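Local coordinates for protein yeast Cdc13 OB4 (Candida glabrata, PDB 3RMH) that forms, as the OB4 domain of the telomere protein Cdc13, a dimer through its OB fold, within a longer protein that probably binds DNA, at residues His24-Asp38 / Leu95-Pro108. The protein carries 2 engineered substitutions. Numbering follows the deposited sequence.
Sequences HLTPKIYVLNVYIID and LLNETSRLRVFQRP
Leu32 and Leu102 exchange both of their backbone hydrogen bonds across an antiparallel pair of strands, 28-42 and 99-108, in the curled sheet of an OB fold. Tyr30 with Val104 and Val34 with Ser100 pair in the same way. Beyond Tyr35 the pairing slackens: the bond from Ile36 N to Glu98 O is weak, at 3.3 Å, and a type II turn, Leu95 to Glu98, lets Asn97 N also donate to Ile36 O.

On the face bearing Tyr30, Leu32, Val34, Ser100, Leu102 and Val104, the branched aliphatic Leu32, Val34, Leu102 and Val104 suit the buried interior; Leu32 CD1 meets Val104 CG2 at 3.7 Å, the two side chains crossing nearly at a right angle. Val104 packs on Trp117 of strand 115-119, whose ring also meets that of Tyr30, and small Ser100 fits against Leu127 and Gln130 of helix 124-134.

The other face is more open and mixes polar with apolar groups. Thr99 lays its methyl CG2 over one face of the Tyr35 ring, a CH-pi contact 3.5 Å from the centroid. Arg101, extended from CG to NE, runs past Asn33 OD1 and sets NE 3.3 Å from Val31 CG1. Arg103 packs CG beside Val31 CG2 and forms a salt bridge with Glu121.

Leu25 CD1 meets Pro108 CB at 3.5 Å, and both residues pack on Tyr61 of the second subunit. Nearby the Gln106 amide spans loop 24-27: NE2 donates to His24 O from above the carbonyl plane, bent at 139°. Gln106 OE1 accepts from Thr26 N at 2.7 Å, nearly straight at 171°, and from Thr26 OG1 at 3.0 Å, the two donors arriving from opposite faces of the amide plane.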
loop_
_atom_site.group_PDB
_atom_site.type_symbol
_atom_site.label_atom_id
_atom_site.label_comp_id
_atom_site.label_asym_id
_atom_site.label_seq_id
_atom_site.Cartn_x
_atom_site.Cartn_y
_atom_site.Cartn_z
ATOM N N HIS B 24 2.122 16.812 -3.582
ATOM C CA HIS B 24 3.083 17.598 -2.823
ATOM C C HIS B 24 2.776 17.509 -1.340
ATOM O O HIS B 24 1.617 17.376 -0.944
ATOM C CB HIS B 24 3.053 19.058 -3.281
ATOM C CG HIS B 24 1.733 19.728 -3.064
ATOM N ND1 HIS B 24 0.549 19.220 -3.553
ATOM C CD2 HIS B 24 1.409 20.871 -2.409
ATOM C CE1 HIS B 24 -0.448 20.017 -3.206
ATOM N NE2 HIS B 24 0.048 21.024 -2.514
ATOM N N LEU B 25 3.819 17.575 -0.520
ATOM C CA LEU B 25 3.635 17.628 0.918
ATOM C C LEU B 25 2.808 18.847 1.272
ATOM O O LEU B 25 3.203 19.974 0.981
ATOM C CB LEU B 25 4.982 17.714 1.631
ATOM C CG LEU B 25 5.873 16.487 1.511
ATOM C CD1 LEU B 25 7.069 16.643 2.429
ATOM C CD2 LEU B 25 5.080 15.239 1.860
ATOM N N THR B 26 1.650 18.623 1.883
ATOM C CA THR B 26 0.873 19.730 2.389
ATOM C C THR B 26 1.222 19.879 3.857
ATOM O O THR B 26 1.750 18.951 4.493
ATOM C CB THR B 26 -0.661 19.533 2.223
ATOM O OG1 THR B 26 -1.135 18.497 3.106
ATOM C CG2 THR B 26 -1.013 19.200 0.778
ATOM N N PRO B 27 0.923 21.050 4.387
ATOM C CA PRO B 27 1.154 21.355 5.786
ATOM C C PRO B 27 -0.185 21.296 6.494
ATOM O O PRO B 27 -0.572 22.236 7.188
ATOM C CB PRO B 27 1.753 22.726 5.919
ATOM N N LYS B 28 -0.892 20.184 6.307
ATOM C CA LYS B 28 -2.211 20.012 6.889
ATOM C C LYS B 28 -2.328 18.687 7.632
ATOM O O LYS B 28 -1.645 17.712 7.316
ATOM C CB LYS B 28 -3.301 20.093 5.810
ATOM C CG LYS B 28 -3.560 21.494 5.265
ATOM C CD LYS B 28 -4.517 21.452 4.084
ATOM C CE LYS B 28 -4.880 22.856 3.595
ATOM N NZ LYS B 28 -3.717 23.587 3.006
ATOM N N ILE B 29 -3.203 18.682 8.626
ATOM C CA ILE B 29 -3.546 17.479 9.355
ATOM C C ILE B 29 -5.004 17.241 9.045
ATOM O O ILE B 29 -5.829 18.151 9.186
ATOM C CB ILE B 29 -3.352 17.683 10.864
ATOM C CG1 ILE B 29 -1.861 17.837 11.167
ATOM C CG2 ILE B 29 -3.925 16.499 11.648
ATOM C CD1 ILE B 29 -1.591 18.499 12.516
ATOM N N TYR B 30 -5.307 16.028 8.596
ATOM C CA TYR B 30 -6.646 15.689 8.151
ATOM C C TYR B 30 -7.296 14.814 9.196
ATOM O O TYR B 30 -6.743 13.784 9.592
ATOM C CB TYR B 30 -6.575 14.943 6.824
ATOM C CG TYR B 30 -5.867 15.751 5.766
ATOM C CD1 TYR B 30 -4.478 15.773 5.699
ATOM C CD2 TYR B 30 -6.582 16.510 4.849
ATOM C CE1 TYR B 30 -3.818 16.524 4.740
ATOM C CE2 TYR B 30 -5.924 17.259 3.877
ATOM C CZ TYR B 30 -4.545 17.261 3.838
ATOM O OH TYR B 30 -3.890 18.001 2.880
ATOM N N VAL B 31 -8.473 15.228 9.640
ATOM C CA VAL B 31 -9.193 14.460 10.628
ATOM C C VAL B 31 -10.075 13.482 9.875
ATOM O O VAL B 31 -10.890 13.880 9.045
ATOM C CB VAL B 31 -10.034 15.373 11.526
ATOM C CG1 VAL B 31 -10.781 14.546 12.577
ATOM C CG2 VAL B 31 -9.145 16.430 12.184
ATOM N N LEU B 32 -9.912 12.198 10.164
ATOM C CA LEU B 32 -10.671 11.176 9.475
ATOM C C LEU B 32 -11.484 10.363 10.466
ATOM O O LEU B 32 -10.985 10.014 11.531
ATOM C CB LEU B 32 -9.719 10.217 8.767
ATOM C CG LEU B 32 -8.735 10.841 7.785
ATOM C CD1 LEU B 32 -7.844 9.758 7.229
ATOM C CD2 LEU B 32 -9.500 11.556 6.678
ATOM N N ASN B 33 -12.735 10.088 10.116
ATOM C CA ASN B 33 -13.525 9.078 10.812
ATOM C C ASN B 33 -13.750 7.929 9.852
ATOM O O ASN B 33 -14.567 8.028 8.934
ATOM C CB ASN B 33 -14.855 9.668 11.315
ATOM C CG ASN B 33 -14.652 10.644 12.449
ATOM O OD1 ASN B 33 -14.420 10.241 13.593
ATOM N ND2 ASN B 33 -14.712 11.936 12.141
ATOM N N VAL B 34 -12.996 6.849 10.039
ATOM C CA VAL B 34 -12.880 5.846 8.997
ATOM C C VAL B 34 -12.879 4.444 9.553
ATOM O O VAL B 34 -12.634 4.252 10.741
ATOM C CB VAL B 34 -11.597 6.077 8.166
ATOM C CG1 VAL B 34 -11.766 7.308 7.305
ATOM C CG2 VAL B 34 -10.384 6.237 9.088
ATOM N N TYR B 35 -13.155 3.471 8.689
ATOM C CA TYR B 35 -13.144 2.064 9.084
ATOM C C TYR B 35 -11.767 1.486 8.938
ATOM O O TYR B 35 -11.165 1.610 7.877
ATOM C CB TYR B 35 -14.083 1.253 8.204
ATOM C CG TYR B 35 -15.528 1.596 8.425
ATOM C CD1 TYR B 35 -16.270 0.933 9.391
ATOM C CD2 TYR B 35 -16.145 2.588 7.686
ATOM C CE1 TYR B 35 -17.602 1.240 9.608
ATOM C CE2 TYR B 35 -17.480 2.910 7.900
ATOM C CZ TYR B 35 -18.199 2.227 8.859
ATOM O OH TYR B 35 -19.525 2.539 9.071
ATOM N N ILE B 36 -11.275 0.832 9.983
ATOM C CA ILE B 36 -10.011 0.090 9.866
ATOM C C ILE B 36 -10.335 -1.270 9.283
ATOM O O ILE B 36 -11.103 -2.023 9.870
ATOM C CB ILE B 36 -9.349 -0.090 11.249
ATOM C CG1 ILE B 36 -8.923 1.277 11.807
ATOM C CG2 ILE B 36 -8.193 -1.089 11.152
ATOM C CD1 ILE B 36 -8.384 1.262 13.213
ATOM N N ILE B 37 -9.764 -1.606 8.131
ATOM C CA ILE B 37 -10.101 -2.892 7.514
ATOM C C ILE B 37 -8.968 -3.907 7.483
ATOM O O ILE B 37 -9.192 -5.072 7.207
ATOM C CB ILE B 37 -10.631 -2.717 6.094
ATOM C CG1 ILE B 37 -9.615 -1.933 5.255
ATOM C CG2 ILE B 37 -11.990 -2.031 6.135
ATOM C CD1 ILE B 37 -9.957 -1.889 3.794
ATOM N N ASP B 38 -7.744 -3.473 7.741
ATOM C CA ASP B 38 -6.638 -4.422 7.772
ATOM C C ASP B 38 -5.538 -3.822 8.603
ATOM O O ASP B 38 -5.331 -2.608 8.593
ATOM C CB ASP B 38 -6.134 -4.712 6.345
ATOM C CG ASP B 38 -5.390 -6.036 6.237
ATOM O OD1 ASP B 38 -5.418 -6.830 7.198
ATOM O OD2 ASP B 38 -4.786 -6.295 5.175
ATOM N N LEU B 95 -10.795 -3.500 16.793
ATOM C CA LEU B 95 -10.890 -2.299 15.959
ATOM C C LEU B 95 -11.354 -2.572 14.511
ATOM O O LEU B 95 -11.738 -1.647 13.790
ATOM C CB LEU B 95 -9.546 -1.565 15.963
ATOM C CG LEU B 95 -8.936 -1.372 17.361
ATOM C CD1 LEU B 95 -7.535 -0.728 17.287
ATOM C CD2 LEU B 95 -9.864 -0.585 18.283
ATOM N N LEU B 96 -11.347 -3.837 14.095
ATOM C CA LEU B 96 -11.565 -4.162 12.682
ATOM C C LEU B 96 -13.013 -3.920 12.269
ATOM O O LEU B 96 -13.943 -4.234 13.014
ATOM C CB LEU B 96 -11.194 -5.620 12.393
ATOM C CG LEU B 96 -9.741 -6.042 12.613
ATOM C CD1 LEU B 96 -9.606 -7.551 12.438
ATOM C CD2 LEU B 96 -8.790 -5.292 11.677
ATOM N N ASN B 97 -13.190 -3.376 11.070
ATOM C CA ASN B 97 -14.514 -3.154 10.504
ATOM C C ASN B 97 -15.418 -2.287 11.372
ATOM O O ASN B 97 -16.641 -2.426 11.343
ATOM C CB ASN B 97 -15.171 -4.499 10.188
ATOM C CG ASN B 97 -14.310 -5.353 9.285
ATOM O OD1 ASN B 97 -13.712 -4.858 8.323
ATOM N ND2 ASN B 97 -14.217 -6.637 9.599
ATOM N N GLU B 98 -14.799 -1.405 12.159
ATOM C CA GLU B 98 -15.493 -0.385 12.932
ATOM C C GLU B 98 -14.815 0.951 12.668
ATOM O O GLU B 98 -13.653 0.978 12.266
ATOM C CB GLU B 98 -15.414 -0.697 14.427
ATOM C CG GLU B 98 -15.953 -2.086 14.820
ATOM C CD GLU B 98 -17.464 -2.218 14.672
ATOM O OE1 GLU B 98 -18.151 -1.196 14.471
ATOM O OE2 GLU B 98 -17.965 -3.357 14.758
ATOM N N THR B 99 -15.514 2.054 12.921
ATOM C CA THR B 99 -14.913 3.383 12.719
ATOM C C THR B 99 -14.050 3.828 13.889
ATOM O O THR B 99 -14.411 3.620 15.043
ATOM C CB THR B 99 -15.974 4.483 12.507
ATOM O OG1 THR B 99 -16.818 4.566 13.662
ATOM C CG2 THR B 99 -16.823 4.193 11.289
ATOM N N SER B 100 -12.923 4.472 13.579
ATOM C CA SER B 100 -12.088 5.130 14.567
ATOM C C SER B 100 -11.787 6.515 14.021
ATOM O O SER B 100 -11.805 6.729 12.812
ATOM C CB SER B 100 -10.763 4.370 14.770
ATOM O OG SER B 100 -10.973 3.124 15.414
ATOM N N ARG B 101 -11.522 7.463 14.905
ATOM C CA ARG B 101 -11.119 8.788 14.460
ATOM C C ARG B 101 -9.611 8.864 14.511
ATOM O O ARG B 101 -9.005 8.572 15.545
ATOM C CB ARG B 101 -11.730 9.861 15.357
ATOM C CG ARG B 101 -11.328 11.293 14.979
ATOM C CD ARG B 101 -12.160 12.302 15.767
ATOM N NE ARG B 101 -11.682 13.677 15.622
ATOM C CZ ARG B 101 -10.613 14.172 16.241
ATOM N NH1 ARG B 101 -9.889 13.403 17.044
ATOM N NH2 ARG B 101 -10.263 15.438 16.053
ATOM N N LEU B 102 -9.007 9.241 13.382
ATOM C CA LEU B 102 -7.564 9.370 13.279
ATOM C C LEU B 102 -7.258 10.772 12.780
ATOM O O LEU B 102 -8.072 11.387 12.088
ATOM C CB LEU B 102 -7.013 8.384 12.255
ATOM C CG LEU B 102 -7.239 6.902 12.527
ATOM C CD1 LEU B 102 -6.815 6.098 11.314
ATOM C CD2 LEU B 102 -6.458 6.498 13.754
ATOM N N ARG B 103 -6.082 11.265 13.126
ATOM C CA ARG B 103 -5.622 12.530 12.598
ATOM C C ARG B 103 -4.325 12.203 11.887
ATOM O O ARG B 103 -3.386 11.719 12.519
ATOM C CB ARG B 103 -5.377 13.527 13.728
ATOM C CG ARG B 103 -6.661 13.998 14.398
ATOM C CD ARG B 103 -6.401 15.121 15.413
ATOM N NE ARG B 103 -5.648 14.656 16.576
ATOM C CZ ARG B 103 -4.493 15.178 16.983
ATOM N NH1 ARG B 103 -3.948 16.194 16.326
ATOM N NH2 ARG B 103 -3.884 14.686 18.053
ATOM N N VAL B 104 -4.279 12.440 10.578
ATOM C CA VAL B 104 -3.144 11.980 9.784
ATOM C C VAL B 104 -2.459 13.128 9.026
ATOM O O VAL B 104 -3.057 14.174 8.799
ATOM C CB VAL B 104 -3.543 10.851 8.799
ATOM C CG1 VAL B 104 -4.170 9.670 9.559
ATOM C CG2 VAL B 104 -4.515 11.359 7.739
ATOM N N PHE B 105 -1.201 12.906 8.650
ATOM C CA PHE B 105 -0.439 13.868 7.868
ATOM C C PHE B 105 0.508 13.118 6.928
ATOM O O PHE B 105 0.772 11.925 7.121
ATOM C CB PHE B 105 0.325 14.843 8.790
ATOM C CG PHE B 105 1.494 14.215 9.499
ATOM C CD1 PHE B 105 2.797 14.494 9.100
ATOM C CD2 PHE B 105 1.295 13.322 10.531
ATOM C CE1 PHE B 105 3.872 13.901 9.743
ATOM C CE2 PHE B 105 2.366 12.721 11.170
ATOM C CZ PHE B 105 3.646 13.012 10.786
ATOM N N GLN B 106 0.997 13.810 5.904
ATOM C CA GLN B 106 1.963 13.229 4.966
ATOM C C GLN B 106 3.365 13.265 5.533
ATOM O O GLN B 106 3.922 14.339 5.808
ATOM C CB GLN B 106 1.983 13.975 3.634
ATOM C CG GLN B 106 0.724 13.875 2.812
ATOM C CD GLN B 106 0.561 15.064 1.899
ATOM O OE1 GLN B 106 0.566 16.204 2.353
ATOM N NE2 GLN B 106 0.424 14.809 0.607
ATOM N N ARG B 107 3.954 12.091 5.680
ATOM C CA ARG B 107 5.331 12.017 6.130
ATOM C C ARG B 107 6.232 11.699 4.932
ATOM O O ARG B 107 6.028 10.706 4.223
ATOM C CB ARG B 107 5.484 10.960 7.220
ATOM C CG ARG B 107 6.877 10.867 7.792
ATOM C CD ARG B 107 6.952 9.790 8.852
ATOM N NE ARG B 107 6.044 10.060 9.960
ATOM C CZ ARG B 107 6.363 10.793 11.023
ATOM N NH1 ARG B 107 7.573 11.330 11.118
ATOM N NH2 ARG B 107 5.478 10.987 11.994
ATOM N N PRO B 108 7.220 12.555 4.687
ATOM C CA PRO B 108 8.171 12.325 3.597
ATOM C C PRO B 108 9.269 11.372 4.046
ATOM O O PRO B 108 9.672 11.415 5.209
ATOM C CB PRO B 108 8.768 13.713 3.380
ATOM C CG PRO B 108 8.776 14.302 4.754
ATOM C CD PRO B 108 7.533 13.780 5.446
HETATM O O HOH W 1 0.245 16.469 5.490
HETATM O O HOH W 2 4.208 17.119 5.724
HETATM O O HOH W 3 -12.161 -5.850 6.514
#